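Local structure of phycocyanobilin lyase subunit beta (Nostoc sp. PCC 7120, 5N3U) at residues 51-56 / 83-88; 32-37 / 64-69; 110-115 / 154-159; 93-98 / 132-137; 160-165 / 191-196. The protein associates with its partner CpcE to form a lyase that is probably required for attaching the chromophore to the phycocyanin alpha subunit CpcA. All coordinates share one frame; numbering follows the deposited sequence.

Interaction 1. Residues 51-56 / 83-88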
# COMPACT_ATOMS: atom_id res chain seq x y z
N ILE B 51 1.34 -19.12 13.60
CA ILE B 51 1.35 -19.67 14.95
C ILE B 51 0.76 -18.71 15.98
O ILE B 51 0.02 -19.12 16.89
CB ILE B 51 2.80 -20.09 15.36
CG1 ILE B 51 3.18 -21.37 14.61
CG2 ILE B 51 2.99 -20.23 16.87
CD1 ILE B 51 4.67 -21.45 14.26
N ALA B 52 1.12 -17.43 15.90
CA ALA B 52 0.57 -16.47 16.85
C ALA B 52 -0.93 -16.37 16.69
O ALA B 52 -1.67 -16.27 17.68
CB ALA B 52 1.23 -15.13 16.70
N SER B 53 -1.39 -16.39 15.46
CA SER B 53 -2.82 -16.28 15.18
C SER B 53 -3.55 -17.51 15.76
O SER B 53 -4.52 -17.35 16.49
CB SER B 53 -3.05 -16.19 13.72
OG SER B 53 -4.45 -16.13 13.43
N THR B 54 -3.07 -18.71 15.44
CA THR B 54 -3.65 -19.94 16.03
C THR B 54 -3.77 -19.86 17.55
O THR B 54 -4.82 -20.18 18.10
CB THR B 54 -2.85 -21.17 15.57
OG1 THR B 54 -2.94 -21.19 14.16
CG2 THR B 54 -3.48 -22.49 16.10
N ALA B 55 -2.73 -19.42 18.21
CA ALA B 55 -2.74 -19.17 19.60
C ALA B 55 -3.85 -18.20 20.01
O ALA B 55 -4.55 -18.42 21.03
CB ALA B 55 -1.40 -18.62 20.05
N LEU B 56 -4.02 -17.11 19.26
CA LEU B 56 -5.03 -16.16 19.64
C LEU B 56 -6.40 -16.76 19.50
O LEU B 56 -7.26 -16.55 20.36
CB LEU B 56 -4.90 -14.84 18.84
CG LEU B 56 -3.69 -14.09 19.32
CD1 LEU B 56 -3.14 -13.11 18.27
CD2 LEU B 56 -3.89 -13.32 20.59
N ILE B 83 -7.28 -9.25 11.20
CA ILE B 83 -8.60 -9.44 10.66
C ILE B 83 -8.92 -10.92 10.51
O ILE B 83 -10.03 -11.35 10.76
CB ILE B 83 -8.76 -8.73 9.34
CG1 ILE B 83 -8.50 -7.21 9.51
CG2 ILE B 83 -10.16 -9.04 8.80
CD1 ILE B 83 -9.41 -6.53 10.49
N ARG B 84 -7.96 -11.70 10.02
CA ARG B 84 -8.16 -13.13 9.89
C ARG B 84 -8.45 -13.82 11.27
O ARG B 84 -9.26 -14.73 11.38
CB ARG B 84 -7.00 -13.78 9.16
CG ARG B 84 -7.30 -15.22 8.68
CD ARG B 84 -6.29 -15.77 7.66
NE ARG B 84 -5.86 -14.76 6.68
CZ ARG B 84 -4.70 -14.10 6.64
NH1 ARG B 84 -3.78 -14.24 7.56
NH2 ARG B 84 -4.47 -13.23 5.66
N THR B 85 -7.75 -13.39 12.28
CA THR B 85 -7.85 -13.90 13.58
C THR B 85 -9.18 -13.54 14.18
O THR B 85 -9.90 -14.42 14.71
CB THR B 85 -6.74 -13.35 14.43
OG1 THR B 85 -5.49 -13.71 13.85
CG2 THR B 85 -6.79 -13.90 15.80
N LEU B 86 -9.58 -12.29 14.07
CA LEU B 86 -10.96 -11.93 14.45
C LEU B 86 -12.02 -12.68 13.73
O LEU B 86 -13.02 -13.08 14.35
CB LEU B 86 -11.19 -10.41 14.22
CG LEU B 86 -10.50 -9.54 15.17
CD1 LEU B 86 -10.29 -8.13 14.62
CD2 LEU B 86 -11.19 -9.58 16.53
N ALA B 87 -11.85 -12.90 12.42
CA ALA B 87 -12.82 -13.62 11.65
C ALA B 87 -12.89 -15.09 12.17
O ALA B 87 -13.95 -15.61 12.33
CB ALA B 87 -12.45 -13.66 10.14
N ALA B 88 -11.75 -15.70 12.46
CA ALA B 88 -11.74 -17.12 12.94
C ALA B 88 -12.33 -17.26 14.35
O ALA B 88 -13.01 -18.26 14.65
CB ALA B 88 -10.30 -17.60 12.97
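Between 51-56 and 83-88 the backbones come nearest at Ser53 and Thr85, whose CA atoms are 5.8 Å apart, and both side chains set out toward the opposing helix. The space is bridged by two hydroxyls: Ser53 OG donates a hydrogen bond to Thr85 OG1 at 2.7 Å. The serine reaches across because its OG lies anti to the backbone N (chi1 178°). Thr85 OG1 in turn is hydrogen-bonded to the carbonyl O of Tyr81, one turn earlier on its own helix, which helps hold the threonine's rotation and links Ser53 through Thr85 to the Tyr81 carbonyl. That rotation leaves the methyl on the other branch, where Thr85 CG2 packs 3.7 Å from Leu56 CB. Two helices of the HEAT-type alpha solenoid are joined here, by a hydroxyl-hydroxyl bond beside one methyl contact. Phe41 and Leu67 press on the same threonine. A valine in place of Thr85 would probably leave Ser53 OG without its acceptor here and the Tyr81 carbonyl without this hydroxyl. The preceding residue, Arg84, bonds through NE to the carbonyl O of Leu276 in the neighbouring CpcE subunit.

Interaction 2. Residues 32-37 / 64-69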
# COMPACT_ATOMS: atom_id res chain seq x y z
N ALA B 32 -1.93 -12.87 29.51
CA ALA B 32 -0.92 -11.83 29.51
C ALA B 32 -0.11 -11.70 28.23
O ALA B 32 0.40 -10.64 27.98
CB ALA B 32 0.06 -11.99 30.69
N ALA B 33 0.06 -12.78 27.49
CA ALA B 33 0.84 -12.77 26.26
C ALA B 33 0.10 -12.14 25.02
O ALA B 33 0.70 -12.03 23.96
CB ALA B 33 1.21 -14.21 25.92
N ILE B 34 -1.20 -11.83 25.14
CA ILE B 34 -2.03 -11.39 23.97
C ILE B 34 -1.33 -10.27 23.20
O ILE B 34 -1.08 -10.42 22.01
CB ILE B 34 -3.43 -10.83 24.35
CG1 ILE B 34 -4.28 -11.80 25.17
CG2 ILE B 34 -4.25 -10.45 23.14
CD1 ILE B 34 -4.71 -13.02 24.55
N PRO B 35 -0.96 -9.19 23.89
CA PRO B 35 -0.31 -8.12 23.09
C PRO B 35 0.94 -8.57 22.31
O PRO B 35 1.17 -8.15 21.19
CB PRO B 35 0.06 -7.09 24.14
CG PRO B 35 -0.83 -7.44 25.29
CD PRO B 35 -0.84 -8.90 25.32
N THR B 36 1.75 -9.42 22.92
CA THR B 36 2.92 -9.97 22.22
C THR B 36 2.51 -10.79 21.05
O THR B 36 3.12 -10.68 19.99
CB THR B 36 3.84 -10.78 23.20
OG1 THR B 36 4.25 -9.89 24.23
CG2 THR B 36 5.10 -11.26 22.51
N LEU B 37 1.50 -11.63 21.19
CA LEU B 37 1.08 -12.45 20.08
C LEU B 37 0.68 -11.51 18.92
O LEU B 37 1.05 -11.77 17.78
CB LEU B 37 -0.08 -13.38 20.41
CG LEU B 37 0.34 -14.56 21.38
CD1 LEU B 37 -0.84 -15.23 22.03
CD2 LEU B 37 1.11 -15.65 20.62
N VAL B 64 -10.51 -10.87 22.07
CA VAL B 64 -11.17 -10.00 21.10
C VAL B 64 -10.98 -8.49 21.38
O VAL B 64 -10.62 -7.81 20.47
CB VAL B 64 -12.65 -10.39 20.90
CG1 VAL B 64 -13.38 -9.33 20.11
CG2 VAL B 64 -12.68 -11.68 20.22
N PRO B 65 -11.14 -7.99 22.63
CA PRO B 65 -10.96 -6.58 22.87
C PRO B 65 -9.59 -6.03 22.47
O PRO B 65 -9.48 -4.92 21.90
CB PRO B 65 -11.12 -6.47 24.42
CG PRO B 65 -12.15 -7.47 24.69
CD PRO B 65 -11.74 -8.65 23.81
N GLN B 66 -8.53 -6.75 22.81
CA GLN B 66 -7.19 -6.31 22.40
C GLN B 66 -6.96 -6.48 20.91
O GLN B 66 -6.35 -5.60 20.27
CB GLN B 66 -6.14 -7.05 23.22
CG GLN B 66 -5.97 -6.40 24.62
CD GLN B 66 -5.25 -7.33 25.55
OE1 GLN B 66 -5.74 -8.42 25.80
NE2 GLN B 66 -4.09 -6.94 26.00
N LEU B 67 -7.41 -7.58 20.34
CA LEU B 67 -7.36 -7.64 18.87
C LEU B 67 -8.06 -6.44 18.22
O LEU B 67 -7.52 -5.87 17.30
CB LEU B 67 -7.97 -8.86 18.36
CG LEU B 67 -7.13 -10.14 18.47
CD1 LEU B 67 -8.05 -11.32 18.35
CD2 LEU B 67 -6.07 -10.22 17.38
N LEU B 68 -9.23 -6.03 18.69
CA LEU B 68 -9.93 -4.88 18.09
C LEU B 68 -9.24 -3.53 18.24
O LEU B 68 -9.49 -2.68 17.40
CB LEU B 68 -11.34 -4.66 18.62
CG LEU B 68 -12.29 -5.78 18.37
CD1 LEU B 68 -13.59 -5.70 19.20
CD2 LEU B 68 -12.60 -5.93 16.95
N THR B 69 -8.46 -3.32 19.29
CA THR B 69 -7.88 -2.05 19.57
C THR B 69 -6.37 -2.02 19.36
O THR B 69 -5.76 -1.01 19.60
CB THR B 69 -8.13 -1.63 21.04
OG1 THR B 69 -7.64 -2.64 21.91
CG2 THR B 69 -9.64 -1.48 21.30
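Gln66 spreads its terminal amide over Ile34 and Pro35 of helix 34-40, its oxygen resting on the isoleucine and its nitrogen on the proline. On the oxygen side the contact is van der Waals: Gln66 OE1 lies 3.6 Å from Ile34 CB and about as far from both CG1 and CG2, the fork of the isoleucine. Lower down the chain, Gln66 CB meets Ile34 CG2 at 3.9 Å. On the other side Gln66 NE2 sits 3.4 Å from Pro35 CG, with CD of the same ring a little farther. No hydrogen bond crosses between the segments. The glutamine stem is extended beyond CG (chi2 164°), which carries the amide to a backbone whose Pro35 CA is 7.1 Å from Gln66 CA. Both helices lie toward the N-terminal end of the modelled HEAT-type superhelix. An alanine at Gln66 would probably open a gap beside Ile34 and Pro35, since the stem and amide make all the close contacts between the two segments. Further out, Leu56 and Leu59 of helix 46-59 back Ile34, and Leu67 packs on helix 76-89. At the end of helix 64-69, Thr69 OG1 donates to the carbonyl O of Pro65 at 2.9 Å.

Interaction 3. Residues 110-115 / 154-159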
# COMPACT_ATOMS: atom_id res chain seq x y z
N VAL B 110 -6.37 -7.84 3.21
CA VAL B 110 -7.18 -7.42 4.37
C VAL B 110 -8.65 -7.53 4.06
O VAL B 110 -9.43 -8.04 4.87
CB VAL B 110 -6.82 -6.01 4.79
CG1 VAL B 110 -7.85 -5.46 5.81
CG2 VAL B 110 -5.46 -5.98 5.37
N ARG B 111 -9.06 -6.97 2.94
CA ARG B 111 -10.44 -6.98 2.53
C ARG B 111 -11.03 -8.40 2.38
O ARG B 111 -12.21 -8.62 2.74
CB ARG B 111 -10.59 -6.20 1.21
CG ARG B 111 -10.10 -4.75 1.27
CD ARG B 111 -10.31 -3.96 -0.01
NE ARG B 111 -11.74 -3.74 -0.15
CZ ARG B 111 -12.36 -3.43 -1.27
NH1 ARG B 111 -11.69 -3.24 -2.41
NH2 ARG B 111 -13.66 -3.30 -1.23
N ARG B 112 -10.27 -9.33 1.78
CA ARG B 112 -10.78 -10.64 1.55
C ARG B 112 -11.02 -11.35 2.85
O ARG B 112 -12.02 -12.08 2.98
CB ARG B 112 -9.86 -11.49 0.67
CG ARG B 112 -9.73 -10.95 -0.78
CD ARG B 112 -8.92 -11.83 -1.68
NE ARG B 112 -7.57 -12.01 -1.18
CZ ARG B 112 -6.45 -11.55 -1.78
NH1 ARG B 112 -6.48 -10.90 -2.94
NH2 ARG B 112 -5.31 -11.72 -1.19
N ALA B 113 -10.10 -11.17 3.79
CA ALA B 113 -10.21 -11.79 5.13
C ALA B 113 -11.45 -11.29 5.85
O ALA B 113 -12.12 -12.04 6.53
CB ALA B 113 -8.94 -11.56 5.98
N ALA B 114 -11.75 -10.01 5.68
CA ALA B 114 -12.88 -9.40 6.33
C ALA B 114 -14.21 -9.87 5.69
O ALA B 114 -15.13 -10.21 6.41
CB ALA B 114 -12.73 -7.92 6.24
N ALA B 115 -14.25 -9.99 4.36
CA ALA B 115 -15.40 -10.43 3.60
C ALA B 115 -15.81 -11.83 4.02
O ALA B 115 -16.96 -12.07 4.36
CB ALA B 115 -15.08 -10.37 2.12
N ARG B 154 -14.59 -9.84 -5.20
CA ARG B 154 -15.92 -10.41 -5.50
C ARG B 154 -16.01 -11.87 -5.09
O ARG B 154 -17.00 -12.27 -4.56
CB ARG B 154 -16.33 -10.26 -7.00
CG ARG B 154 -16.35 -8.86 -7.52
CD ARG B 154 -17.13 -8.72 -8.84
NE ARG B 154 -16.48 -9.39 -9.98
CZ ARG B 154 -15.35 -9.04 -10.61
NH1 ARG B 154 -14.63 -7.98 -10.27
NH2 ARG B 154 -14.93 -9.79 -11.66
N TYR B 155 -14.94 -12.63 -5.28
CA TYR B 155 -14.96 -14.02 -4.85
C TYR B 155 -15.17 -14.12 -3.35
O TYR B 155 -16.02 -14.88 -2.84
CB TYR B 155 -13.61 -14.64 -5.28
CG TYR B 155 -13.52 -16.14 -5.05
CD1 TYR B 155 -13.24 -16.64 -3.81
CD2 TYR B 155 -13.68 -17.03 -6.10
CE1 TYR B 155 -13.14 -18.01 -3.56
CE2 TYR B 155 -13.61 -18.41 -5.87
CZ TYR B 155 -13.35 -18.89 -4.63
OH TYR B 155 -13.26 -20.27 -4.40
N ALA B 156 -14.38 -13.35 -2.59
CA ALA B 156 -14.50 -13.37 -1.15
C ALA B 156 -15.89 -12.93 -0.71
O ALA B 156 -16.40 -13.45 0.26
CB ALA B 156 -13.44 -12.48 -0.50
N ALA B 157 -16.46 -11.94 -1.39
CA ALA B 157 -17.80 -11.47 -1.09
C ALA B 157 -18.87 -12.56 -1.21
O ALA B 157 -19.74 -12.67 -0.38
CB ALA B 157 -18.12 -10.34 -1.98
N ILE B 158 -18.76 -13.38 -2.22
CA ILE B 158 -19.65 -14.56 -2.40
C ILE B 158 -19.48 -15.50 -1.26
O ILE B 158 -20.44 -16.03 -0.73
CB ILE B 158 -19.27 -15.39 -3.67
CG1 ILE B 158 -19.25 -14.57 -4.91
CG2 ILE B 158 -20.20 -16.58 -3.86
CD1 ILE B 158 -20.50 -13.80 -5.15
N VAL B 159 -18.26 -15.76 -0.84
CA VAL B 159 -18.06 -16.67 0.26
C VAL B 159 -18.71 -16.13 1.54
O VAL B 159 -19.30 -16.86 2.35
CB VAL B 159 -16.59 -16.93 0.50
CG1 VAL B 159 -16.37 -17.82 1.73
CG2 VAL B 159 -15.91 -17.60 -0.72
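Ala156 presses its methyl into the surface of helix 108-118, where it overlaps Arg112 and Ala115, one turn apart. The two helices run side by side in the same direction, with an angle of 15° between the axes of the short segments and a closest approach of 8.4 Å, consistent with the side-by-side stacking of helices in a HEAT-repeat solenoid. The small Ala115, Ala156 and Ala157 go with close spacing: the CA atoms of Arg112 and Ala156 are 5.3 Å apart, and those of Ala115 and Ala157 are nearly as close. From Arg112 the backbone and the root of the side chain take part, with its carbonyl O 3.8 Å from Ala156 CB and its own CB 3.9 Å from the same methyl. The arginine CG also borders Ala156, whereas the guanidinium is carried off to polar partners outside the segments. CG stands anti to the carbonyl carbon (chi1 -65°) and the chain bends at chi3, bringing NH1 to Ser152 OG at the start of helix 151-163, while NH2 bonds to Ser238 OG of the neighbouring CpcE subunit. The base of the side chain thus packs on Ala156, while the charged end links Ser152 and the partner protein. Leu142 and Ile145 of helix 130-145 cover Ala115 as well, and Tyr155, the residue before Ala156, bonds through OH to Asp273 of that CpcE subunit. Across the interface, Ala115 CB meets Ala156 CB methyl to methyl at 3.7 Å, and it also lies 4.1 Å from Ala157 N.

Interaction 4. Residues 93-98 / 132-137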
# COMPACT_ATOMS: atom_id res chain seq x y z
N ARG B 93 -18.73 -8.95 18.14
CA ARG B 93 -18.27 -7.62 18.48
C ARG B 93 -17.27 -7.05 17.46
O ARG B 93 -17.08 -5.88 17.41
CB ARG B 93 -17.65 -7.56 19.84
CG ARG B 93 -18.63 -7.81 21.02
CD ARG B 93 -17.83 -7.79 22.29
NE ARG B 93 -17.03 -9.00 22.43
CZ ARG B 93 -16.12 -9.20 23.38
NH1 ARG B 93 -15.94 -8.32 24.33
NH2 ARG B 93 -15.41 -10.31 23.39
N ALA B 94 -16.73 -7.90 16.62
CA ALA B 94 -15.80 -7.49 15.55
C ALA B 94 -16.51 -6.98 14.31
O ALA B 94 -15.85 -6.62 13.35
CB ALA B 94 -14.94 -8.71 15.20
N LEU B 95 -17.84 -6.96 14.29
CA LEU B 95 -18.56 -6.52 13.09
C LEU B 95 -18.05 -5.17 12.49
O LEU B 95 -17.70 -5.06 11.29
CB LEU B 95 -20.02 -6.40 13.44
CG LEU B 95 -20.89 -5.86 12.31
CD1 LEU B 95 -21.01 -6.84 11.18
CD2 LEU B 95 -22.29 -5.41 12.77
N ASP B 96 -18.01 -4.13 13.31
CA ASP B 96 -17.68 -2.78 12.75
C ASP B 96 -16.24 -2.71 12.22
O ASP B 96 -16.02 -2.11 11.21
CB ASP B 96 -17.91 -1.70 13.80
CG ASP B 96 -19.44 -1.54 14.17
OD1 ASP B 96 -20.40 -1.85 13.36
OD2 ASP B 96 -19.69 -1.06 15.29
N VAL B 97 -15.28 -3.33 12.91
CA VAL B 97 -13.95 -3.44 12.36
C VAL B 97 -13.94 -4.18 11.03
O VAL B 97 -13.24 -3.79 10.09
CB VAL B 97 -12.94 -4.06 13.36
CG1 VAL B 97 -11.66 -4.60 12.74
CG2 VAL B 97 -12.59 -2.98 14.37
N LEU B 98 -14.62 -5.30 10.94
CA LEU B 98 -14.65 -6.03 9.73
C LEU B 98 -15.30 -5.30 8.59
O LEU B 98 -14.88 -5.36 7.43
CB LEU B 98 -15.31 -7.39 9.91
CG LEU B 98 -14.49 -8.56 10.30
CD1 LEU B 98 -13.39 -8.28 11.25
CD2 LEU B 98 -15.39 -9.71 10.76
N GLN B 132 -30.12 -9.72 15.25
CA GLN B 132 -30.78 -9.61 13.97
C GLN B 132 -30.22 -8.50 13.11
O GLN B 132 -30.07 -8.65 11.90
CB GLN B 132 -32.30 -9.36 14.21
CG GLN B 132 -32.92 -10.60 14.84
CD GLN B 132 -34.41 -10.42 15.22
OE1 GLN B 132 -34.96 -9.34 15.09
NE2 GLN B 132 -35.02 -11.47 15.72
N THR B 133 -29.94 -7.35 13.72
CA THR B 133 -29.42 -6.17 13.03
C THR B 133 -27.98 -6.49 12.47
O THR B 133 -27.61 -6.13 11.41
CB THR B 133 -29.22 -5.01 14.08
OG1 THR B 133 -30.45 -4.74 14.71
CG2 THR B 133 -28.71 -3.69 13.46
N ALA B 134 -27.17 -7.06 13.28
CA ALA B 134 -25.80 -7.24 12.90
C ALA B 134 -25.61 -8.00 11.54
O ALA B 134 -24.84 -7.54 10.67
CB ALA B 134 -25.08 -7.93 13.98
N PRO B 135 -26.28 -9.17 11.39
CA PRO B 135 -26.10 -9.91 10.14
C PRO B 135 -26.62 -9.16 8.98
O PRO B 135 -26.14 -9.28 7.88
CB PRO B 135 -26.84 -11.24 10.39
CG PRO B 135 -27.69 -11.00 11.55
CD PRO B 135 -26.97 -9.99 12.39
N LYS B 136 -27.60 -8.32 9.22
CA LYS B 136 -28.12 -7.53 8.17
C LYS B 136 -27.13 -6.44 7.74
O LYS B 136 -27.02 -6.13 6.59
CB LYS B 136 -29.51 -6.95 8.58
CG LYS B 136 -30.03 -5.84 7.68
CD LYS B 136 -30.36 -6.28 6.26
CE LYS B 136 -30.79 -5.07 5.38
NZ LYS B 136 -30.81 -5.35 3.92
N LYS B 137 -26.39 -5.87 8.66
CA LYS B 137 -25.38 -4.88 8.29
C LYS B 137 -24.24 -5.59 7.55
O LYS B 137 -23.65 -5.05 6.64
CB LYS B 137 -24.76 -4.24 9.54
CG LYS B 137 -25.67 -3.46 10.45
CD LYS B 137 -26.40 -2.33 9.76
CE LYS B 137 -25.45 -1.16 9.39
NZ LYS B 137 -26.35 -0.31 8.50
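Ala134 is the first residue of segment 132-137 to meet the other helix, and it does so through Leu95. Its methyl CB lies 3.9 Å from Leu95 CD2, and its carbonyl O is also 3.9 Å from Leu95 CD1, so the leucine's fork sits over the methyl and the peptide oxygen together. The CA atoms of Leu95 and Ala134 remain 7.3 Å apart, a separation that the leucine spans with CG held anti to the backbone N (chi1 176°). Next comes Pro135, whose nitrogen cannot donate to the preceding turn and marks a kink in the helix; its side chain starts away from the other segment. The kink falls directly after the residue that Leu95 touches. Within the HEAT repeats, a leucine near the start of helix 95-104 thus packs against helix 130-145. One turn on from Ala134, Lys137 closes the contact with the base of its side chain, its CB 4.2 Å from Leu95 CD2. The rest of this lysine leads away from the leucine, and its NZ forms salt bridges to Asp64 of the neighbouring CpcE subunit and to Glu140 of its own helix. A buried apolar contact therefore gives way, along a single side chain, to a charged interface between subunits. Glu67 of the same CpcE chain packs against both Leu95 and Ala134, while Leu118 of helix 108-118 touches Leu95 from within the chain. Asp96, next to the leucine, forms a salt bridge to Arg75 and a hydrogen bond to Thr66 of that CpcE subunit.

Interaction 5. Residues 160-165 / 191-196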
# COMPACT_ATOMS: atom_id res chain seq x y z
N GLY B 160 -18.58 -14.82 1.77
CA GLY B 160 -19.22 -14.22 2.91
C GLY B 160 -20.73 -14.38 2.83
O GLY B 160 -21.35 -14.79 3.76
N LEU B 161 -21.28 -14.08 1.68
CA LEU B 161 -22.70 -14.16 1.44
C LEU B 161 -23.23 -15.55 1.66
O LEU B 161 -24.29 -15.71 2.27
CB LEU B 161 -23.07 -13.69 0.07
CG LEU B 161 -22.97 -12.24 -0.28
CD1 LEU B 161 -23.17 -12.01 -1.77
CD2 LEU B 161 -23.94 -11.31 0.48
N GLN B 162 -22.49 -16.56 1.27
CA GLN B 162 -22.93 -17.92 1.51
C GLN B 162 -23.00 -18.22 2.95
O GLN B 162 -23.81 -19.03 3.41
CB GLN B 162 -21.95 -18.90 0.88
CG GLN B 162 -22.45 -20.34 0.77
CD GLN B 162 -21.34 -21.27 0.25
OE1 GLN B 162 -20.71 -21.01 -0.75
NE2 GLN B 162 -21.07 -22.30 0.97
N GLY B 163 -22.07 -17.67 3.72
CA GLY B 163 -22.13 -17.85 5.15
C GLY B 163 -23.37 -17.32 5.81
O GLY B 163 -23.69 -17.73 6.93
N LEU B 164 -24.06 -16.39 5.18
CA LEU B 164 -25.27 -15.90 5.77
C LEU B 164 -26.57 -16.75 5.44
O LEU B 164 -27.67 -16.32 5.71
CB LEU B 164 -25.45 -14.44 5.36
CG LEU B 164 -24.39 -13.43 5.91
CD1 LEU B 164 -24.55 -12.11 5.22
CD2 LEU B 164 -24.54 -13.20 7.38
N VAL B 165 -26.40 -17.95 4.88
CA VAL B 165 -27.52 -18.89 4.61
C VAL B 165 -28.30 -19.35 5.85
O VAL B 165 -29.49 -19.56 5.78
CB VAL B 165 -26.97 -20.14 3.87
CG1 VAL B 165 -27.89 -21.37 3.98
CG2 VAL B 165 -26.70 -19.78 2.41
N ARG B 191 -18.11 -16.75 -11.42
CA ARG B 191 -19.31 -17.48 -11.84
C ARG B 191 -19.31 -18.86 -11.23
O ARG B 191 -20.32 -19.34 -10.70
CB ARG B 191 -19.35 -17.62 -13.35
CG ARG B 191 -19.69 -16.36 -14.09
CD ARG B 191 -20.24 -16.72 -15.47
NE ARG B 191 -19.50 -15.99 -16.47
CZ ARG B 191 -18.49 -16.45 -17.22
NH1 ARG B 191 -18.07 -17.71 -17.19
NH2 ARG B 191 -17.88 -15.62 -18.06
N ALA B 192 -18.18 -19.52 -11.28
CA ALA B 192 -18.11 -20.85 -10.68
C ALA B 192 -18.36 -20.86 -9.21
O ALA B 192 -18.89 -21.83 -8.62
CB ALA B 192 -16.77 -21.49 -10.95
N ARG B 193 -17.88 -19.83 -8.54
CA ARG B 193 -18.02 -19.82 -7.11
C ARG B 193 -19.46 -19.48 -6.80
O ARG B 193 -19.97 -19.92 -5.81
CB ARG B 193 -17.05 -18.83 -6.46
CG ARG B 193 -17.07 -18.89 -4.94
CD ARG B 193 -16.60 -20.25 -4.48
NE ARG B 193 -16.69 -20.41 -3.07
CZ ARG B 193 -17.85 -20.58 -2.44
NH1 ARG B 193 -19.01 -20.52 -3.09
NH2 ARG B 193 -17.86 -20.71 -1.13
N ILE B 194 -20.09 -18.67 -7.64
CA ILE B 194 -21.52 -18.41 -7.46
C ILE B 194 -22.32 -19.74 -7.53
O ILE B 194 -23.04 -20.09 -6.59
CB ILE B 194 -22.02 -17.42 -8.50
CG1 ILE B 194 -21.48 -16.00 -8.19
CG2 ILE B 194 -23.56 -17.38 -8.57
CD1 ILE B 194 -21.53 -15.03 -9.33
N LEU B 195 -22.09 -20.49 -8.62
CA LEU B 195 -22.66 -21.85 -8.76
C LEU B 195 -22.46 -22.73 -7.59
O LEU B 195 -23.39 -23.35 -7.17
CB LEU B 195 -22.08 -22.58 -9.97
CG LEU B 195 -22.49 -21.91 -11.29
CD1 LEU B 195 -21.62 -22.47 -12.42
CD2 LEU B 195 -23.99 -22.05 -11.57
N LEU B 196 -21.26 -22.78 -7.02
CA LEU B 196 -21.05 -23.55 -5.84
C LEU B 196 -21.90 -23.00 -4.69
O LEU B 196 -22.39 -23.78 -3.88
CB LEU B 196 -19.59 -23.55 -5.37
CG LEU B 196 -19.24 -24.34 -4.13
CD1 LEU B 196 -19.64 -25.80 -4.30
CD2 LEU B 196 -17.76 -24.28 -3.86
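A polar bridge between side chains joins helix 151-163 to helix 188-198, towards the C-terminal end of the modelled chain and at the border with the neighbouring CpcE subunit. Gln162 and Arg193 make it. Both guanidinium ends, Arg193 NH1 and NH2, donate to the single oxygen Gln162 OE1, each at 2.9 Å, and the oxygen lies almost in the guanidinium plane. The two bonds arrive differently at the amide: NH1 comes nearly in line with C=O, while NH2 stands above the carbonyl plane, 40° out of it. Amide and guanidinium planes are turned 56° against each other. In this HEAT-type solenoid the two backbones come no nearer here than 9.1 Å, between the CA atoms of Gln162 and Ile194, and long side chains make the contact. Gln162 reaches out extended beyond CG; Arg193 instead bends at chi2 (64°), which folds its head towards helix 151-163. Leu196 CD2 sits 3.9 Å above one face of the Arg193 guanidinium, near its rim. The charge has a stronger partner elsewhere, since Arg193 NH2 also forms a salt bridge with Asp273 of the CpcE subunit, whose Met269 packs against both Arg193 and Leu196.

In the fold
The five contacts step along one all-helical superhelix. Interactions 1 and 2 alternate along the chain within its N-terminal part, their centres 10 Å apart, and touch through Leu56 on Leu37 and Thr85 on Leu67. Interactions 3 and 4 likewise cross, 15 Å between centres, with all four segments in the HEAT-repeat range. Interaction 5 closes the series and shares helix 151-163 with interaction 3, where Tyr155 and Val159 pack on Arg193. Interactions 2 and 5 lie on opposite sides of the chain's centre, about 32 Å between centres, with no direct touch, their nearest atoms about 17 Å apart. Each contact has CpcE residues nearby, so the stacked helices offer the partner subunit an extended surface.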